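Local structure of hydrogenase maturation factor (Thermoanaerobacter tengcongensis, 3VTH) at residues E335-D340 with V363-D368. The protein probably transfers the carbamoyl group of carbamoyl phosphate, using ATP, to the C-terminal cysteine of HypE in the maturation of [NiFe]-hydrogenases. Numbering follows the deposited sequence.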
loop_
_atom_site.group_PDB
_atom_site.type_symbol
_atom_site.label_atom_id
_atom_site.label_comp_id
_atom_site.label_asym_id
_atom_site.label_seq_id
_atom_site.Cartn_x
_atom_site.Cartn_y
_atom_site.Cartn_z
ATOM N N GLU A 335 -9.987 14.236 -2.881
ATOM C CA GLU A 335 -9.884 14.647 -1.484
ATOM C C GLU A 335 -9.689 13.422 -0.576
ATOM O O GLU A 335 -10.116 12.333 -0.920
ATOM C CB GLU A 335 -11.140 15.435 -1.071
ATOM C CG GLU A 335 -11.259 16.796 -1.762
ATOM C CD GLU A 335 -12.459 17.625 -1.299
ATOM O OE1 GLU A 335 -13.042 17.356 -0.211
ATOM O OE2 GLU A 335 -12.818 18.564 -2.033
ATOM N N PRO A 336 -9.047 13.606 0.589
ATOM C CA PRO A 336 -8.867 12.470 1.518
ATOM C C PRO A 336 -10.203 11.831 1.947
ATOM O O PRO A 336 -11.200 12.537 2.122
ATOM C CB PRO A 336 -8.203 13.107 2.745
ATOM C CG PRO A 336 -7.674 14.446 2.282
ATOM C CD PRO A 336 -8.538 14.882 1.138
ATOM N N ILE A 337 -10.204 10.510 2.109
ATOM C CA ILE A 337 -11.340 9.767 2.664
ATOM C C ILE A 337 -11.897 10.421 3.947
ATOM O O ILE A 337 -11.130 10.818 4.832
ATOM C CB ILE A 337 -10.930 8.270 2.907
ATOM C CG1 ILE A 337 -12.130 7.399 3.295
ATOM C CG2 ILE A 337 -9.749 8.136 3.946
ATOM C CD1 ILE A 337 -11.758 5.874 3.371
ATOM N N CYS A 338 -13.223 10.578 4.016
ATOM C CA CYS A 338 -13.888 11.125 5.200
ATOM C C CYS A 338 -13.742 10.160 6.362
ATOM O O CYS A 338 -13.841 8.956 6.169
ATOM C CB CYS A 338 -15.386 11.327 4.948
ATOM S SG CYS A 338 -15.759 12.658 3.819
ATOM N N LYS A 339 -13.539 10.684 7.563
ATOM C CA LYS A 339 -13.409 9.819 8.741
ATOM C C LYS A 339 -14.413 10.102 9.865
ATOM O O LYS A 339 -14.620 9.253 10.731
ATOM C CB LYS A 339 -11.981 9.856 9.294
ATOM C CG LYS A 339 -11.619 11.107 10.079
ATOM C CD LYS A 339 -10.399 10.811 10.954
ATOM C CE LYS A 339 -10.090 11.939 11.911
ATOM N NZ LYS A 339 -11.090 11.940 13.012
ATOM N N ASP A 340 -15.044 11.267 9.859
ATOM C CA ASP A 340 -15.991 11.676 10.902
ATOM C C ASP A 340 -17.433 11.681 10.381
ATOM O O ASP A 340 -17.652 12.024 9.210
ATOM C CB ASP A 340 -15.637 13.087 11.378
ATOM C CG ASP A 340 -14.287 13.157 12.065
ATOM O OD1 ASP A 340 -13.790 12.108 12.534
ATOM O OD2 ASP A 340 -13.726 14.273 12.146
ATOM N N VAL A 363 -9.677 7.582 14.892
ATOM C CA VAL A 363 -8.592 8.486 15.224
ATOM C C VAL A 363 -7.687 8.720 14.021
ATOM O O VAL A 363 -7.320 9.855 13.722
ATOM C CB VAL A 363 -7.748 7.949 16.426
ATOM C CG1 VAL A 363 -6.614 8.909 16.743
ATOM C CG2 VAL A 363 -8.681 7.746 17.668
ATOM N N ASN A 364 -7.327 7.630 13.351
ATOM C CA ASN A 364 -6.410 7.679 12.231
ATOM C C ASN A 364 -7.082 7.081 11.009
ATOM O O ASN A 364 -7.255 5.866 10.924
ATOM C CB ASN A 364 -5.119 6.907 12.578
ATOM C CG ASN A 364 -4.471 7.407 13.877
ATOM O OD1 ASN A 364 -4.352 6.659 14.860
ATOM N ND2 ASN A 364 -4.086 8.679 13.897
ATOM N N ARG A 365 -7.471 7.919 10.056
ATOM C CA ARG A 365 -8.143 7.384 8.864
ATOM C C ARG A 365 -7.108 6.624 8.037
ATOM O O ARG A 365 -5.902 6.906 8.137
ATOM C CB ARG A 365 -8.782 8.516 8.050
ATOM C CG ARG A 365 -7.831 9.170 7.043
ATOM C CD ARG A 365 -8.444 10.435 6.541
ATOM N NE ARG A 365 -8.344 11.515 7.519
ATOM C CZ ARG A 365 -9.117 12.591 7.508
ATOM N NH1 ARG A 365 -10.068 12.720 6.579
ATOM N NH2 ARG A 365 -8.965 13.522 8.437
ATOM N N ILE A 366 -7.564 5.652 7.237
ATOM C CA ILE A 366 -6.660 4.833 6.434
ATOM C C ILE A 366 -7.429 4.138 5.311
ATOM O O ILE A 366 -8.461 3.532 5.545
ATOM C CB ILE A 366 -5.863 3.801 7.325
ATOM C CG1 ILE A 366 -4.861 2.986 6.503
ATOM C CG2 ILE A 366 -6.819 2.877 8.119
ATOM C CD1 ILE A 366 -3.719 2.317 7.371
ATOM N N ASP A 367 -6.935 4.257 4.083
ATOM C CA ASP A 367 -7.598 3.628 2.940
ATOM C C ASP A 367 -7.436 2.113 2.907
ATOM O O ASP A 367 -6.554 1.567 3.561
ATOM C CB ASP A 367 -7.036 4.225 1.644
ATOM C CG ASP A 367 -7.630 5.582 1.343
ATOM O OD1 ASP A 367 -8.847 5.652 1.070
ATOM O OD2 ASP A 367 -6.886 6.580 1.409
ATOM N N ASP A 368 -8.261 1.444 2.113
ATOM C CA ASP A 368 -8.040 0.029 1.822
ATOM C C ASP A 368 -6.711 -0.160 1.096
ATOM O O ASP A 368 -6.311 0.690 0.291
ATOM C CB ASP A 368 -9.168 -0.526 0.939
ATOM C CG ASP A 368 -10.530 -0.443 1.602
ATOM O OD1 ASP A 368 -10.600 -0.383 2.861
ATOM O OD2 ASP A 368 -11.538 -0.412 0.847
HETATM O O HOH W 1 -8.119 9.216 0.906
#
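Two loops of the YrdC-like domain, beside its magnesium and nucleotide site, meet here as the R365 side chain reaches the backbone of I337 and D367 lies against the I337 side chain. Segment 335-340 lies in the loop between strand 325-329 and helix 341-347; 363-368 runs toward strand 370-374. R365 NH1 donates to I337 O at 2.8 Å, with an N-H...O angle of 157° and the oxygen close to the guanidinium plane. R365 CD packs on I337 CG2 at 3.7 Å, and the bend at chi3 (77°) turns NE from there. K339 crosses R365 at about a right angle: CB meets R365 CB, and CG sits 3.8 Å above the centre of one guanidinium face. K339 NZ is held by D340 OD1 (2.7 Å), a salt bridge on the syn side of the carboxylate, and by I362 O. An alanine in place of R365 would probably leave I337 O without this donor and open a gap beside I337 CG2 and K339 CG. Y438 of helix 433-449 also touches R365. The side chain of D367, a magnesium-binding residue in a structure of this protein, is about 4 Å from the bound magnesium. Its OD1 touches I337 CD1 at 3.7 Å. A water accepts from I337 N at 2.7 Å and donates to D367 OD2, bridging the two loops.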